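PDB 5IPW: oligopeptide ABC transporter, periplasmic oligopeptide-binding protein, putative, which probably binds oligopeptides in the periplasm and hands them to an ABC transporter for uptake into the cell. Local coordinates for residues R371-E376 / W454-E459; V359-A364 / L439-T444; Q448-V453 / A489-M494. All blocks are in the same frame, centred on the assembly; numbering follows the deposited sequence.

Contact 1 of 3, residues R371-E376 / W454-E459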
loop_
_atom_site.group_PDB
_atom_site.type_symbol
_atom_site.label_atom_id
_atom_site.label_comp_id
_atom_site.label_asym_id
_atom_site.label_seq_id
_atom_site.Cartn_x
_atom_site.Cartn_y
_atom_site.Cartn_z
ATOM N N ARG A 371 -11.272 24.995 -0.622
ATOM C CA ARG A 371 -11.303 23.538 -0.423
ATOM C C ARG A 371 -12.470 23.118 0.460
ATOM O O ARG A 371 -13.208 22.181 0.126
ATOM C CB ARG A 371 -10.002 23.029 0.201
ATOM C CG ARG A 371 -8.863 22.804 -0.774
ATOM C CD ARG A 371 -7.858 23.929 -0.762
ATOM N NE ARG A 371 -6.732 23.636 -1.637
ATOM C CZ ARG A 371 -5.704 24.453 -1.850
ATOM N NH1 ARG A 371 -5.630 25.638 -1.248
ATOM N NH2 ARG A 371 -4.741 24.080 -2.678
ATOM N N GLU A 372 -12.609 23.821 1.586
ATOM C CA GLU A 372 -13.719 23.626 2.520
ATOM C C GLU A 372 -15.053 23.511 1.785
ATOM O O GLU A 372 -15.845 22.620 2.071
ATOM C CB GLU A 372 -13.771 24.789 3.514
ATOM C CG GLU A 372 -14.914 24.720 4.521
ATOM C CD GLU A 372 -15.330 26.094 5.025
ATOM O OE1 GLU A 372 -16.287 26.671 4.460
ATOM O OE2 GLU A 372 -14.693 26.603 5.974
ATOM N N GLU A 373 -15.284 24.412 0.837
ATOM C CA GLU A 373 -16.525 24.426 0.067
ATOM C C GLU A 373 -16.665 23.154 -0.771
ATOM O O GLU A 373 -17.669 22.449 -0.660
ATOM C CB GLU A 373 -16.581 25.696 -0.798
ATOM C CG GLU A 373 -17.665 25.783 -1.867
ATOM C CD GLU A 373 -19.073 25.950 -1.321
ATOM O OE1 GLU A 373 -19.359 25.476 -0.199
ATOM O OE2 GLU A 373 -19.906 26.546 -2.037
ATOM N N ILE A 374 -15.644 22.857 -1.574
ATOM C CA ILE A 374 -15.616 21.641 -2.409
ATOM C C ILE A 374 -15.951 20.408 -1.574
ATOM O O ILE A 374 -16.754 19.556 -1.988
ATOM C CB ILE A 374 -14.236 21.439 -3.087
ATOM C CG1 ILE A 374 -13.971 22.544 -4.120
ATOM C CG2 ILE A 374 -14.152 20.079 -3.779
ATOM C CD1 ILE A 374 -12.502 22.800 -4.382
ATOM N N ASN A 375 -15.309 20.331 -0.409
ATOM C CA ASN A 375 -15.611 19.329 0.607
ATOM C C ASN A 375 -17.126 19.202 0.790
ATOM O O ASN A 375 -17.701 18.154 0.503
ATOM C CB ASN A 375 -14.933 19.717 1.938
ATOM C CG ASN A 375 -14.419 18.520 2.726
ATOM O OD1 ASN A 375 -14.152 17.451 2.173
ATOM N ND2 ASN A 375 -14.250 18.710 4.029
ATOM N N GLU A 376 -17.764 20.296 1.203
ATOM C CA GLU A 376 -19.180 20.282 1.588
ATOM C C GLU A 376 -20.120 19.734 0.507
ATOM O O GLU A 376 -20.970 18.892 0.796
ATOM C CB GLU A 376 -19.667 21.686 1.995
ATOM C CG GLU A 376 -18.867 22.421 3.073
ATOM C CD GLU A 376 -18.595 21.599 4.322
ATOM O OE1 GLU A 376 -19.480 20.814 4.732
ATOM O OE2 GLU A 376 -17.498 21.754 4.907
ATOM N N TRP A 454 -13.409 20.673 -10.776
ATOM C CA TRP A 454 -12.721 21.820 -11.358
ATOM C C TRP A 454 -13.669 22.802 -12.038
ATOM O O TRP A 454 -13.329 23.978 -12.192
ATOM C CB TRP A 454 -11.607 21.334 -12.282
ATOM C CG TRP A 454 -10.564 20.626 -11.486
ATOM C CD1 TRP A 454 -10.509 19.290 -11.207
ATOM C CD2 TRP A 454 -9.458 21.224 -10.803
ATOM N NE1 TRP A 454 -9.424 19.019 -10.415
ATOM C CE2 TRP A 454 -8.761 20.189 -10.152
ATOM C CE3 TRP A 454 -8.981 22.535 -10.688
ATOM C CZ2 TRP A 454 -7.612 20.422 -9.398
ATOM C CZ3 TRP A 454 -7.834 22.767 -9.939
ATOM C CH2 TRP A 454 -7.168 21.718 -9.301
ATOM N N THR A 455 -14.861 22.331 -12.402
ATOM C CA THR A 455 -15.960 23.221 -12.782
ATOM C C THR A 455 -16.245 24.247 -11.680
ATOM O O THR A 455 -16.561 25.398 -11.965
ATOM C CB THR A 455 -17.248 22.434 -13.077
ATOM O OG1 THR A 455 -17.022 21.537 -14.169
ATOM C CG2 THR A 455 -18.402 23.373 -13.438
ATOM N N MET A 456 -16.131 23.829 -10.426
ATOM C CA MET A 456 -16.301 24.743 -9.306
ATOM C C MET A 456 -15.106 25.669 -9.175
ATOM O O MET A 456 -15.262 26.821 -8.788
ATOM C CB MET A 456 -16.502 23.976 -8.003
ATOM C CG MET A 456 -17.788 23.162 -7.966
ATOM S SD MET A 456 -17.892 22.052 -6.547
ATOM C CE MET A 456 -17.299 23.127 -5.246
ATOM N N VAL A 457 -13.918 25.162 -9.491
ATOM C CA VAL A 457 -12.679 25.962 -9.448
ATOM C C VAL A 457 -12.659 27.024 -10.559
ATOM O O VAL A 457 -11.971 28.042 -10.441
ATOM C CB VAL A 457 -11.415 25.068 -9.542
ATOM C CG1 VAL A 457 -10.136 25.904 -9.536
ATOM C CG2 VAL A 457 -11.382 24.068 -8.391
ATOM N N LYS A 458 -13.408 26.767 -11.632
ATOM C CA LYS A 458 -13.677 27.765 -12.666
ATOM C C LYS A 458 -14.106 29.080 -12.015
ATOM O O LYS A 458 -13.513 30.127 -12.274
ATOM C CB LYS A 458 -14.772 27.259 -13.614
ATOM C CG LYS A 458 -14.926 28.039 -14.909
ATOM C CD LYS A 458 -15.870 27.321 -15.864
ATOM C CE LYS A 458 -16.446 28.262 -16.913
ATOM N NZ LYS A 458 -15.399 29.054 -17.617
ATOM N N GLU A 459 -15.118 29.005 -11.153
ATOM C CA GLU A 459 -15.590 30.172 -10.405
ATOM C C GLU A 459 -14.518 30.775 -9.510
ATOM O O GLU A 459 -14.313 31.980 -9.522
ATOM C CB GLU A 459 -16.812 29.822 -9.549
ATOM C CG GLU A 459 -18.127 29.819 -10.310
ATOM C CD GLU A 459 -18.527 31.201 -10.799
ATOM O OE1 GLU A 459 -18.523 32.158 -9.991
ATOM O OE2 GLU A 459 -18.852 31.326 -11.999
#
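The end of Met456 lies against the side of Ile374 nearest the backbone: its CE methyl is 3.6 Å from Ile374 CG1 and 3.6 Å from Ile374 CA. Torsions explain how it gets there. Met456 leaves its helix with CG anti to the carbonyl carbon, runs on extended through chi2 and then folds at chi3 (43°), turning CE back onto the isoleucine at an oblique angle. Ile374 receives it with CG1 beside its own backbone N (chi1 -67°), a setting that places the CG1–CD1 arm within the interface. Beyond that arm, Ile374 CD1 approaches Val457 CG2 at 4.4 Å, a looser apolar touch that adds a second residue of 454-459. On the other flank the aliphatic part of Glu373 takes part, its CG 4.3 Å from Met456 CE, so the methyl has hydrocarbon of two successive residues near it. Each touch is made by carbon atoms, and the buried surface is small, 146 Å² over both sides. The segment axes come no closer than 10.9 Å and run at 141°, nearer antiparallel than parallel, a spacing bridged by long side chains. Helix 448-462 prolongs the seam with Tyr460, which meets Glu373 and Ile374, and helix 371-379 with Ile377 and Leu378, which Met456 also touches; Arg371 of the same segment packs on strand 589-591, and its NH2 is hydrogen-bonded to Gly590 O.

Contact 2 of 3, residues V359-A364 / L439-T444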
loop_
_atom_site.group_PDB
_atom_site.type_symbol
_atom_site.label_atom_id
_atom_site.label_comp_id
_atom_site.label_asym_id
_atom_site.label_seq_id
_atom_site.Cartn_x
_atom_site.Cartn_y
_atom_site.Cartn_z
ATOM N N VAL A 359 6.546 30.367 -9.542
ATOM C CA VAL A 359 6.016 29.814 -8.290
ATOM C C VAL A 359 4.806 30.601 -7.792
ATOM O O VAL A 359 3.797 30.027 -7.366
ATOM C CB VAL A 359 7.078 29.842 -7.168
ATOM C CG1 VAL A 359 6.529 29.190 -5.905
ATOM C CG2 VAL A 359 8.367 29.147 -7.605
ATOM N N ARG A 360 4.930 31.922 -7.844
ATOM C CA ARG A 360 3.895 32.830 -7.369
ATOM C C ARG A 360 2.557 32.620 -8.065
ATOM O O ARG A 360 1.507 32.800 -7.451
ATOM C CB ARG A 360 4.369 34.274 -7.540
ATOM C CG ARG A 360 5.489 34.651 -6.572
ATOM C CD ARG A 360 6.618 35.406 -7.251
ATOM N NE ARG A 360 6.129 36.573 -7.983
ATOM C CZ ARG A 360 6.874 37.337 -8.777
ATOM N NH1 ARG A 360 8.167 37.076 -8.961
ATOM N NH2 ARG A 360 6.317 38.371 -9.390
ATOM N N PHE A 361 2.597 32.242 -9.342
ATOM C CA PHE A 361 1.375 31.937 -10.077
ATOM C C PHE A 361 0.682 30.723 -9.462
ATOM O O PHE A 361 -0.548 30.704 -9.323
ATOM C CB PHE A 361 1.646 31.700 -11.574
ATOM C CG PHE A 361 0.387 31.478 -12.381
ATOM C CD1 PHE A 361 -0.552 32.496 -12.523
ATOM C CD2 PHE A 361 0.116 30.244 -12.961
ATOM C CE1 PHE A 361 -1.728 32.296 -13.239
ATOM C CE2 PHE A 361 -1.058 30.041 -13.680
ATOM C CZ PHE A 361 -1.983 31.067 -13.817
ATOM N N ARG A 362 1.472 29.723 -9.084
ATOM C CA ARG A 362 0.928 28.496 -8.489
ATOM C C ARG A 362 0.418 28.773 -7.072
ATOM O O ARG A 362 -0.732 28.451 -6.751
ATOM C CB ARG A 362 1.971 27.375 -8.509
ATOM C CG ARG A 362 2.508 27.100 -9.910
ATOM C CD ARG A 362 3.305 25.815 -9.997
ATOM N NE ARG A 362 4.571 25.864 -9.262
ATOM C CZ ARG A 362 5.774 26.066 -9.803
ATOM N NH1 ARG A 362 5.933 26.281 -11.110
ATOM N NH2 ARG A 362 6.845 26.064 -9.017
ATOM N N GLN A 363 1.259 29.407 -6.250
ATOM C CA GLN A 363 0.846 29.880 -4.918
ATOM C C GLN A 363 -0.509 30.581 -5.009
ATOM O O GLN A 363 -1.449 30.264 -4.260
ATOM C CB GLN A 363 1.892 30.833 -4.331
ATOM C CG GLN A 363 3.193 30.148 -3.931
ATOM C CD GLN A 363 4.317 31.115 -3.576
ATOM O OE1 GLN A 363 4.183 32.331 -3.720
ATOM N NE2 GLN A 363 5.439 30.572 -3.112
ATOM N N ALA A 364 -0.606 31.515 -5.955
ATOM C CA ALA A 364 -1.846 32.246 -6.209
ATOM C C ALA A 364 -2.999 31.316 -6.576
ATOM O O ALA A 364 -4.110 31.458 -6.057
ATOM C CB ALA A 364 -1.629 33.276 -7.311
ATOM N N LEU A 439 -5.691 36.102 -20.226
ATOM C CA LEU A 439 -5.090 35.027 -19.442
ATOM C C LEU A 439 -6.081 33.868 -19.328
ATOM O O LEU A 439 -7.034 33.910 -18.543
ATOM C CB LEU A 439 -4.652 35.527 -18.070
ATOM C CG LEU A 439 -3.943 34.466 -17.238
ATOM C CD1 LEU A 439 -2.708 35.036 -16.569
ATOM C CD2 LEU A 439 -4.892 33.897 -16.207
ATOM N N ARG A 440 -5.839 32.844 -20.142
ATOM C CA ARG A 440 -6.763 31.743 -20.314
ATOM C C ARG A 440 -6.000 30.458 -20.596
ATOM O O ARG A 440 -4.959 30.472 -21.256
ATOM C CB ARG A 440 -7.727 32.040 -21.466
ATOM C CG ARG A 440 -8.647 30.884 -21.848
ATOM C CD ARG A 440 -9.604 31.272 -22.963
ATOM N NE ARG A 440 -10.515 30.182 -23.311
ATOM C CZ ARG A 440 -11.621 30.307 -24.048
ATOM N NH1 ARG A 440 -11.996 31.484 -24.546
ATOM N NH2 ARG A 440 -12.367 29.235 -24.286
ATOM N N PHE A 441 -6.526 29.351 -20.081
ATOM C CA PHE A 441 -6.050 28.028 -20.458
ATOM C C PHE A 441 -7.115 26.994 -20.172
ATOM O O PHE A 441 -8.100 27.278 -19.495
ATOM C CB PHE A 441 -4.739 27.675 -19.755
ATOM C CG PHE A 441 -4.819 27.701 -18.258
ATOM C CD1 PHE A 441 -4.669 28.894 -17.562
ATOM C CD2 PHE A 441 -5.018 26.530 -17.538
ATOM C CE1 PHE A 441 -4.728 28.920 -16.179
ATOM C CE2 PHE A 441 -5.079 26.550 -16.154
ATOM C CZ PHE A 441 -4.935 27.747 -15.474
ATOM N N THR A 442 -6.915 25.800 -20.714
ATOM C CA THR A 442 -7.876 24.715 -20.590
ATOM C C THR A 442 -7.385 23.672 -19.586
ATOM O O THR A 442 -6.240 23.227 -19.648
ATOM C CB THR A 442 -8.127 24.051 -21.957
ATOM O OG1 THR A 442 -8.931 24.919 -22.764
ATOM C CG2 THR A 442 -8.850 22.715 -21.802
ATOM N N ILE A 443 -8.268 23.299 -18.663
ATOM C CA ILE A 443 -8.003 22.215 -17.733
ATOM C C ILE A 443 -8.488 20.930 -18.371
ATOM O O ILE A 443 -9.663 20.802 -18.722
ATOM C CB ILE A 443 -8.729 22.413 -16.387
ATOM C CG1 ILE A 443 -8.232 23.688 -15.700
ATOM C CG2 ILE A 443 -8.506 21.209 -15.477
ATOM C CD1 ILE A 443 -9.073 24.115 -14.517
ATOM N N THR A 444 -7.569 19.983 -18.519
ATOM C CA THR A 444 -7.874 18.693 -19.102
ATOM C C THR A 444 -8.104 17.677 -18.001
ATOM O O THR A 444 -7.247 17.491 -17.132
ATOM C CB THR A 444 -6.709 18.198 -19.967
ATOM O OG1 THR A 444 -6.352 19.215 -20.907
ATOM C CG2 THR A 444 -7.090 16.911 -20.708
#
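Phe361 reaches from its helix with the far end of its ring to Phe441 of strand 440-445 and to Leu439 just before it. The gap is wide: even the nearest pair of CA atoms, those of Phe361 and Leu439, is 11.8 Å apart. At the root of the side chain, Phe361 CB points toward 439-444 but is still 7.4 Å from Leu439 CD1. CG lies anti to the backbone N (chi1 -176°), which carries the ring away from the helix toward 439-444. Along one side of the ring CD1 remains 5.2 Å from Leu439 CD1, and the next atom, CE1, closes to 4.4 Å of that same methyl. The tip, CZ, makes the nearest approach, 4.2 Å to Phe441 CE1, which sits at the edge of the Phe361 ring and near its plane. Coming back along the other side, CE2 is 4.6 Å from Phe441 CE1. The link is therefore purely apolar, made by three buried residues, and covers 102 Å² in total. Leu417 of helix 410-420 also packs on Phe361, while Phe441 makes an edge-to-face pair with Phe356 and touches Trp461 of helix 448-462. Strand 440-445 runs parallel to both its neighbours, 467-472 and 489-494, in a mixed sheet; a helix packed through aromatics onto such a sheet fits the alpha/beta lobe of a type 2 periplasmic binding protein.

Contact 3 of 3, residues Q448-V453 / A489-M494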
loop_
_atom_site.group_PDB
_atom_site.type_symbol
_atom_site.label_atom_id
_atom_site.label_comp_id
_atom_site.label_asym_id
_atom_site.label_seq_id
_atom_site.Cartn_x
_atom_site.Cartn_y
_atom_site.Cartn_z
ATOM N N GLN A 448 -16.303 12.230 -15.169
ATOM C CA GLN A 448 -17.313 13.184 -14.702
ATOM C C GLN A 448 -17.034 13.734 -13.301
ATOM O O GLN A 448 -17.378 14.875 -12.996
ATOM C CB GLN A 448 -18.703 12.533 -14.721
ATOM C CG GLN A 448 -19.850 13.480 -14.393
ATOM C CD GLN A 448 -19.856 14.705 -15.284
ATOM O OE1 GLN A 448 -19.745 15.836 -14.808
ATOM N NE2 GLN A 448 -19.960 14.483 -16.591
ATOM N N PHE A 449 -16.431 12.915 -12.447
ATOM C CA PHE A 449 -16.119 13.341 -11.099
ATOM C C PHE A 449 -15.205 14.549 -11.131
ATOM O O PHE A 449 -15.495 15.554 -10.495
ATOM C CB PHE A 449 -15.475 12.209 -10.294
ATOM C CG PHE A 449 -14.768 12.680 -9.051
ATOM C CD1 PHE A 449 -15.485 13.238 -7.998
ATOM C CD2 PHE A 449 -13.383 12.579 -8.940
ATOM C CE1 PHE A 449 -14.835 13.679 -6.854
ATOM C CE2 PHE A 449 -12.726 13.017 -7.797
ATOM C CZ PHE A 449 -13.455 13.570 -6.754
ATOM N N HIS A 450 -14.109 14.450 -11.877
ATOM C CA HIS A 450 -13.109 15.524 -11.915
ATOM C C HIS A 450 -13.642 16.798 -12.585
ATOM O O HIS A 450 -13.271 17.908 -12.198
ATOM C CB HIS A 450 -11.839 15.052 -12.622
ATOM C CG HIS A 450 -11.013 14.107 -11.808
ATOM N ND1 HIS A 450 -10.241 14.522 -10.744
ATOM C CD2 HIS A 450 -10.828 12.769 -11.909
ATOM C CE1 HIS A 450 -9.620 13.479 -10.222
ATOM N NE2 HIS A 450 -9.959 12.404 -10.910
ATOM N N VAL A 451 -14.504 16.629 -13.586
ATOM C CA VAL A 451 -15.199 17.756 -14.202
ATOM C C VAL A 451 -15.844 18.598 -13.105
ATOM O O VAL A 451 -15.556 19.789 -12.978
ATOM C CB VAL A 451 -16.287 17.277 -15.190
ATOM C CG1 VAL A 451 -17.214 18.417 -15.596
ATOM C CG2 VAL A 451 -15.652 16.645 -16.421
ATOM N N ASP A 452 -16.690 17.956 -12.304
ATOM C CA ASP A 452 -17.427 18.628 -11.224
ATOM C C ASP A 452 -16.509 19.405 -10.292
ATOM O O ASP A 452 -16.804 20.541 -9.922
ATOM C CB ASP A 452 -18.221 17.615 -10.394
ATOM C CG ASP A 452 -19.200 16.821 -11.225
ATOM O OD1 ASP A 452 -19.505 17.260 -12.353
ATOM O OD2 ASP A 452 -19.658 15.757 -10.755
ATOM N N VAL A 453 -15.396 18.784 -9.921
ATOM C CA VAL A 453 -14.437 19.397 -9.003
ATOM C C VAL A 453 -13.944 20.724 -9.560
ATOM O O VAL A 453 -14.054 21.767 -8.908
ATOM C CB VAL A 453 -13.211 18.488 -8.757
ATOM C CG1 VAL A 453 -12.232 19.145 -7.790
ATOM C CG2 VAL A 453 -13.642 17.125 -8.229
ATOM N N ALA A 489 -3.040 22.086 -18.718
ATOM C CA ALA A 489 -3.076 21.529 -17.372
ATOM C C ALA A 489 -3.821 20.190 -17.318
ATOM O O ALA A 489 -4.855 20.010 -17.974
ATOM C CB ALA A 489 -3.707 22.525 -16.423
ATOM N N MET A 490 -3.275 19.270 -16.519
ATOM C CA MET A 490 -3.810 17.920 -16.330
ATOM C C MET A 490 -4.191 17.697 -14.871
ATOM O O MET A 490 -3.377 17.949 -13.966
ATOM C CB MET A 490 -2.738 16.883 -16.682
ATOM C CG MET A 490 -2.379 16.783 -18.153
ATOM S SD MET A 490 -3.645 15.910 -19.081
ATOM C CE MET A 490 -2.802 15.613 -20.622
ATOM N N VAL A 491 -5.406 17.203 -14.631
ATOM C CA VAL A 491 -5.786 16.794 -13.276
ATOM C C VAL A 491 -5.752 15.270 -13.135
ATOM O O VAL A 491 -6.087 14.519 -14.065
ATOM C CB VAL A 491 -7.158 17.367 -12.796
ATOM C CG1 VAL A 491 -7.426 18.746 -13.391
ATOM C CG2 VAL A 491 -8.310 16.417 -13.086
ATOM N N TRP A 492 -5.343 14.833 -11.951
ATOM C CA TRP A 492 -5.324 13.423 -11.589
ATOM C C TRP A 492 -5.412 13.348 -10.075
ATOM O O TRP A 492 -5.104 14.329 -9.387
ATOM C CB TRP A 492 -4.020 12.780 -12.059
ATOM C CG TRP A 492 -4.019 11.276 -12.087
ATOM C CD1 TRP A 492 -3.352 10.432 -11.240
ATOM C CD2 TRP A 492 -4.688 10.442 -13.034
ATOM N NE1 TRP A 492 -3.575 9.127 -11.600
ATOM C CE2 TRP A 492 -4.391 9.106 -12.699
ATOM C CE3 TRP A 492 -5.511 10.695 -14.134
ATOM C CZ2 TRP A 492 -4.894 8.031 -13.419
ATOM C CZ3 TRP A 492 -6.007 9.626 -14.846
ATOM C CH2 TRP A 492 -5.702 8.311 -14.486
ATOM N N ASN A 493 -5.827 12.197 -9.553
ATOM C CA ASN A 493 -5.802 11.982 -8.110
ATOM C C ASN A 493 -4.363 11.883 -7.646
ATOM O O ASN A 493 -3.437 11.987 -8.444
ATOM C CB ASN A 493 -6.580 10.726 -7.722
ATOM C CG ASN A 493 -5.958 9.454 -8.272
ATOM O OD1 ASN A 493 -4.791 9.147 -8.011
ATOM N ND2 ASN A 493 -6.737 8.708 -9.044
ATOM N N MET A 494 -4.172 11.684 -6.351
ATOM C CA MET A 494 -2.841 11.454 -5.827
ATOM C C MET A 494 -2.891 10.374 -4.761
ATOM O O MET A 494 -2.708 10.645 -3.581
ATOM C CB MET A 494 -2.274 12.751 -5.267
ATOM C CG MET A 494 -0.803 12.676 -4.903
ATOM S SD MET A 494 -0.439 13.797 -3.548
ATOM C CE MET A 494 1.314 13.492 -3.350
#
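His450 and Val491 make the main contact between helix 448-462 and strand 489-494. That helix is the connection of a beta-alpha-beta crossover, joining the parallel neighbouring strands 440-445 and 467-472, and here it reaches one strand further along the sheet. The segment axes run at 112° and approach to 9.7 Å, so the helix crosses the strand at a steep angle and each offers little length to the other. His450 has the most surface buried, 69 Å², and Val491 follows with 40 Å². The two side chains lie alongside, pointing opposite ways, and Val491 CG2 rests by the root of the imidazole: 3.8 Å from His450 CB and 3.6 Å from His450 ND1. With CG anti to its carbonyl carbon, His450 extends its ring past the valine to the strand backbone, where CE1 is 4.1 Å from Asn493 N; Asn493 has 16 Å² buried by the contact. Phe449, the preceding residue, covers one face of the imidazole, its CD2 3.8 Å above the ring centre. The ring has a polar partner as well: His450 ND1 is hydrogen-bonded to Ser339 OG.

Contacts 1 and 3 use successive six-residue segments of helix 448-462, one facing helix 371-379 and the other strand 489-494; both are partly buried. Contact 2 is wholly buried and lies on strand 440-445, which leads into that helix and neighbours 489-494 in the sheet. Backbone pairing probably joins contacts 2 and 3, with Thr444 N 2.8 Å from Ala489 O, whereas Trp454 bridges by packing: NE1 is 3.6 Å from Val491 CG1 and CE3 is 4.1 Å from Ile443 CD1. Chemistry follows place: a methionine methyl against isoleucine between helices in contact 1, a phenylalanine ring against an aromatic and a leucine in contact 2, and in contact 3 an imidazole reaching the strand backbone.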